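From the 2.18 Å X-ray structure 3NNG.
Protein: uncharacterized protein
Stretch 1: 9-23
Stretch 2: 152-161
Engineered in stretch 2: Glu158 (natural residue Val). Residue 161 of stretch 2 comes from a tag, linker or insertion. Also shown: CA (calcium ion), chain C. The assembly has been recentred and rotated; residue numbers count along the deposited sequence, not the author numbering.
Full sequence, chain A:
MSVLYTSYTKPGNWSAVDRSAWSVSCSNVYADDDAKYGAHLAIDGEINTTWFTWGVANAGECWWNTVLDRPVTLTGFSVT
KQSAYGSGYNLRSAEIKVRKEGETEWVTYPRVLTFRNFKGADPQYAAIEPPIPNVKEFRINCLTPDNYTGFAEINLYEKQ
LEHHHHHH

Stretch 1 (9-23) TKPGNWSAVDRSAWS
Stretch 2 152-161: AEINLYEKQL

Two segments of one chain, at least 134 residues apart wherever they touch, pair as antiparallel strands and bury 875 Å² between them. Stretch 2 is extended from Ile154 to Lys159; stretch 1 enters through a type I turn, Pro11 to Trp14, runs extended through Ser15 and Ala16, and turns again from Arg19 to Trp22. Ser15 sits opposite Glu158 as the hydrogen-bonded pair: Ser15 N to Glu158 O is 2.7 Å and Glu158 N to Ser15 O 3.0 Å. The ladder continues with Gln160 N to Asn13 O at 3.1 Å and Val17 N to Leu156 O at 2.8 Å. Trp14–Lys159 and Ala16–Tyr157 are the non-hydrogen-bonded pairs.

Shape is set chiefly by Tyr157 (chi1 m, chi2 91°). Its ring packs obliquely against Trp14 (chi1 m), centroids 5.2 Å apart and planes at 35°, with Trp14 CE3 3.4 Å from Tyr157 CD1. Ala16 and Tyr157 point to the same face of the sheet, and the Ala16 methyl lies against the ring, Ala16 CB to Tyr157 CE2 being 3.7 Å. Lys10, with chi1 and chi2 t and a bend at chi3 (93°), brings its CD to 3.9 Å from Tyr157 CE2. Ser15 and the engineered Glu158 (chi1 p) share the other face. Further along, buried Trp22 (chi1 m) places CH2 3.8 Å from Leu156 CD2.

Arg19, with chi1 to chi3 m, t, m, spans the far end. Its NH1 donates to Glu153 OE1 at 2.7 Å, a salt bridge, and to Ile154 O at 2.8 Å, both near the guanidinium plane; Asn155 OD1 lies over one face. Glu153 curls back (chi1 and chi2 m), and its OE2 binds calcium at 2.6 Å from the CA ion, so one carboxylate serves both charges. Between Val17 and Leu156, a water lies 2.7 Å from Val17 O and accepts from Leu156 N at 3.0 Å, bridging the strands beyond the last backbone-to-backbone bond, Val17 N to Leu156 O.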

# COMPACT_ATOMS: atom_id res chain seq x y z
N THR A 9 0.16 -0.97 17.45
CA THR A 9 -0.23 -2.30 17.00
C THR A 9 0.83 -2.88 16.09
O THR A 9 0.61 -3.89 15.41
CB THR A 9 -1.59 -2.26 16.29
N LYS A 10 1.99 -2.23 16.08
CA LYS A 10 3.12 -2.66 15.25
C LYS A 10 4.03 -3.64 15.96
O LYS A 10 4.54 -3.33 17.04
CB LYS A 10 3.95 -1.45 14.81
CG LYS A 10 5.15 -1.83 13.96
CD LYS A 10 5.91 -0.60 13.48
CE LYS A 10 7.02 -0.23 14.41
NZ LYS A 10 7.89 0.78 13.76
N PRO A 11 4.25 -4.81 15.36
CA PRO A 11 5.22 -5.78 15.89
C PRO A 11 6.52 -5.09 16.28
O PRO A 11 7.00 -4.21 15.55
CB PRO A 11 5.43 -6.72 14.70
CG PRO A 11 4.12 -6.68 13.96
CD PRO A 11 3.61 -5.27 14.11
N GLY A 12 7.09 -5.47 17.42
CA GLY A 12 8.20 -4.74 18.01
C GLY A 12 9.42 -4.56 17.12
O GLY A 12 10.01 -3.48 17.07
N ASN A 13 9.77 -5.63 16.42
CA ASN A 13 11.00 -5.66 15.64
C ASN A 13 10.90 -5.22 14.17
O ASN A 13 11.85 -5.43 13.39
CB ASN A 13 11.61 -7.06 15.73
CG ASN A 13 10.72 -8.14 15.15
OD1 ASN A 13 9.50 -8.04 15.17
ND2 ASN A 13 11.34 -9.20 14.62
N TRP A 14 9.77 -4.62 13.79
CA TRP A 14 9.56 -4.10 12.44
C TRP A 14 10.19 -2.71 12.26
O TRP A 14 10.00 -1.82 13.09
CB TRP A 14 8.06 -3.98 12.14
CG TRP A 14 7.37 -5.28 11.82
CD1 TRP A 14 7.78 -6.53 12.19
CD2 TRP A 14 6.15 -5.45 11.10
NE1 TRP A 14 6.88 -7.47 11.73
CE2 TRP A 14 5.88 -6.84 11.06
CE3 TRP A 14 5.26 -4.57 10.47
CZ2 TRP A 14 4.75 -7.35 10.41
CZ3 TRP A 14 4.16 -5.09 9.84
CH2 TRP A 14 3.91 -6.46 9.81
N SER A 15 10.92 -2.53 11.16
CA SER A 15 11.49 -1.22 10.84
C SER A 15 10.93 -0.70 9.51
O SER A 15 11.07 -1.36 8.49
CB SER A 15 13.01 -1.33 10.74
OG SER A 15 13.60 -0.06 10.85
N ALA A 16 10.30 0.47 9.53
CA ALA A 16 9.79 1.08 8.30
C ALA A 16 10.93 1.32 7.30
O ALA A 16 11.98 1.83 7.67
CB ALA A 16 9.09 2.39 8.61
N VAL A 17 10.70 0.97 6.05
CA VAL A 17 11.71 1.16 5.00
C VAL A 17 11.65 2.60 4.48
O VAL A 17 10.58 3.09 4.13
CB VAL A 17 11.48 0.16 3.84
CG1 VAL A 17 12.40 0.45 2.65
CG2 VAL A 17 11.62 -1.28 4.32
N ASP A 18 12.80 3.28 4.43
CA ASP A 18 12.89 4.64 3.88
C ASP A 18 12.36 4.66 2.45
O ASP A 18 12.72 3.81 1.64
CB ASP A 18 14.33 5.15 3.92
CG ASP A 18 14.58 6.30 2.95
OD1 ASP A 18 13.74 7.22 2.85
OD2 ASP A 18 15.63 6.31 2.26
N ARG A 19 11.50 5.64 2.14
CA ARG A 19 10.71 5.63 0.90
C ARG A 19 11.15 6.69 -0.13
O ARG A 19 10.67 6.70 -1.26
CB ARG A 19 9.22 5.83 1.23
CG ARG A 19 8.61 4.74 2.13
CD ARG A 19 7.24 5.11 2.66
NE ARG A 19 7.28 6.28 3.53
CZ ARG A 19 6.23 6.82 4.13
NH1 ARG A 19 5.00 6.30 3.98
NH2 ARG A 19 6.39 7.90 4.89
N SER A 20 12.06 7.56 0.27
CA SER A 20 12.40 8.74 -0.52
C SER A 20 12.94 8.45 -1.92
O SER A 20 12.94 9.33 -2.78
CB SER A 20 13.40 9.63 0.22
OG SER A 20 14.63 8.96 0.38
N ALA A 21 13.43 7.23 -2.16
CA ALA A 21 13.94 6.90 -3.48
C ALA A 21 13.05 5.88 -4.19
O ALA A 21 13.37 5.40 -5.27
CB ALA A 21 15.40 6.39 -3.40
N TRP A 22 11.92 5.56 -3.57
CA TRP A 22 10.90 4.75 -4.23
C TRP A 22 10.35 5.42 -5.49
O TRP A 22 10.30 6.65 -5.61
CB TRP A 22 9.75 4.48 -3.26
CG TRP A 22 10.09 3.49 -2.22
CD1 TRP A 22 11.33 2.95 -1.95
CD2 TRP A 22 9.19 2.91 -1.27
NE1 TRP A 22 11.24 2.07 -0.89
CE2 TRP A 22 9.94 2.03 -0.46
CE3 TRP A 22 7.81 3.05 -1.04
CZ2 TRP A 22 9.35 1.29 0.56
CZ3 TRP A 22 7.24 2.33 -0.03
CH2 TRP A 22 8.01 1.45 0.76
N SER A 23 9.95 4.58 -6.43
CA SER A 23 9.31 5.04 -7.66
C SER A 23 7.90 4.43 -7.68
O SER A 23 7.75 3.22 -7.84
CB SER A 23 10.13 4.60 -8.88
OG SER A 23 9.56 5.05 -10.10
N ALA A 152 -3.71 7.15 2.93
CA ALA A 152 -2.94 8.38 3.09
C ALA A 152 -1.48 8.06 3.29
O ALA A 152 -0.62 8.81 2.87
CB ALA A 152 -3.47 9.20 4.24
N GLU A 153 -1.22 6.92 3.91
CA GLU A 153 0.15 6.52 4.18
C GLU A 153 0.26 5.01 4.11
O GLU A 153 -0.47 4.31 4.79
CB GLU A 153 0.56 7.00 5.58
CG GLU A 153 0.93 8.47 5.59
CD GLU A 153 2.15 8.73 4.73
OE1 GLU A 153 3.19 8.08 4.95
OE2 GLU A 153 2.08 9.57 3.82
N ILE A 154 1.18 4.53 3.28
CA ILE A 154 1.56 3.13 3.28
C ILE A 154 3.04 3.00 3.59
O ILE A 154 3.85 3.84 3.18
CB ILE A 154 1.28 2.46 1.93
CG1 ILE A 154 1.53 0.96 2.05
CG2 ILE A 154 2.15 3.11 0.82
CD1 ILE A 154 0.98 0.16 0.88
N ASN A 155 3.39 1.96 4.33
CA ASN A 155 4.77 1.67 4.66
C ASN A 155 5.07 0.20 4.44
O ASN A 155 4.17 -0.63 4.52
CB ASN A 155 5.05 2.02 6.12
CG ASN A 155 5.25 3.50 6.32
OD1 ASN A 155 6.33 4.03 6.07
ND2 ASN A 155 4.19 4.18 6.75
N LEU A 156 6.33 -0.10 4.16
CA LEU A 156 6.77 -1.49 4.11
C LEU A 156 7.79 -1.66 5.22
O LEU A 156 8.51 -0.72 5.55
CB LEU A 156 7.39 -1.82 2.75
CG LEU A 156 6.51 -2.38 1.63
CD1 LEU A 156 5.13 -1.75 1.61
CD2 LEU A 156 7.21 -2.24 0.24
N TYR A 157 7.85 -2.86 5.80
CA TYR A 157 8.72 -3.11 6.96
C TYR A 157 9.71 -4.24 6.74
O TYR A 157 9.45 -5.19 5.97
CB TYR A 157 7.88 -3.40 8.21
CG TYR A 157 6.96 -2.26 8.57
CD1 TYR A 157 5.67 -2.20 8.08
CD2 TYR A 157 7.40 -1.21 9.37
CE1 TYR A 157 4.82 -1.14 8.39
CE2 TYR A 157 6.57 -0.14 9.68
CZ TYR A 157 5.28 -0.11 9.19
OH TYR A 157 4.43 0.94 9.47
N GLU A 158 10.85 -4.13 7.41
CA GLU A 158 11.87 -5.16 7.41
C GLU A 158 12.33 -5.34 8.85
O GLU A 158 12.11 -4.46 9.69
CB GLU A 158 13.05 -4.74 6.53
CG GLU A 158 13.84 -3.58 7.10
CD GLU A 158 14.83 -3.00 6.12
OE1 GLU A 158 15.36 -3.76 5.29
OE2 GLU A 158 15.07 -1.77 6.17
N LYS A 159 12.94 -6.48 9.15
CA LYS A 159 13.44 -6.76 10.50
C LYS A 159 14.68 -5.96 10.81
O LYS A 159 15.65 -5.95 10.04
CB LYS A 159 13.68 -8.25 10.72
CG LYS A 159 12.44 -8.98 11.20
CD LYS A 159 12.68 -10.48 11.38
CE LYS A 159 11.50 -11.29 10.85
NZ LYS A 159 10.20 -10.92 11.49
N GLN A 160 14.64 -5.26 11.95
CA GLN A 160 15.79 -4.52 12.44
C GLN A 160 16.83 -5.51 12.94
O GLN A 160 16.50 -6.65 13.29
CB GLN A 160 15.39 -3.60 13.60
CG GLN A 160 14.31 -2.60 13.25
CD GLN A 160 14.58 -1.21 13.81
OE1 GLN A 160 13.81 -0.69 14.61
NE2 GLN A 160 15.70 -0.61 13.38
N LEU A 161 18.07 -5.06 12.98
CA LEU A 161 19.14 -5.87 13.52
C LEU A 161 18.83 -6.26 14.97
O LEU A 161 18.52 -5.41 15.81
CB LEU A 161 20.46 -5.11 13.44
CG LEU A 161 21.67 -5.84 13.99
CD1 LEU A 161 22.91 -5.40 13.23
CD2 LEU A 161 21.80 -5.58 15.49
CA CA C . 0.21 11.11 2.73
O HOH W 1 8.03 2.30 4.47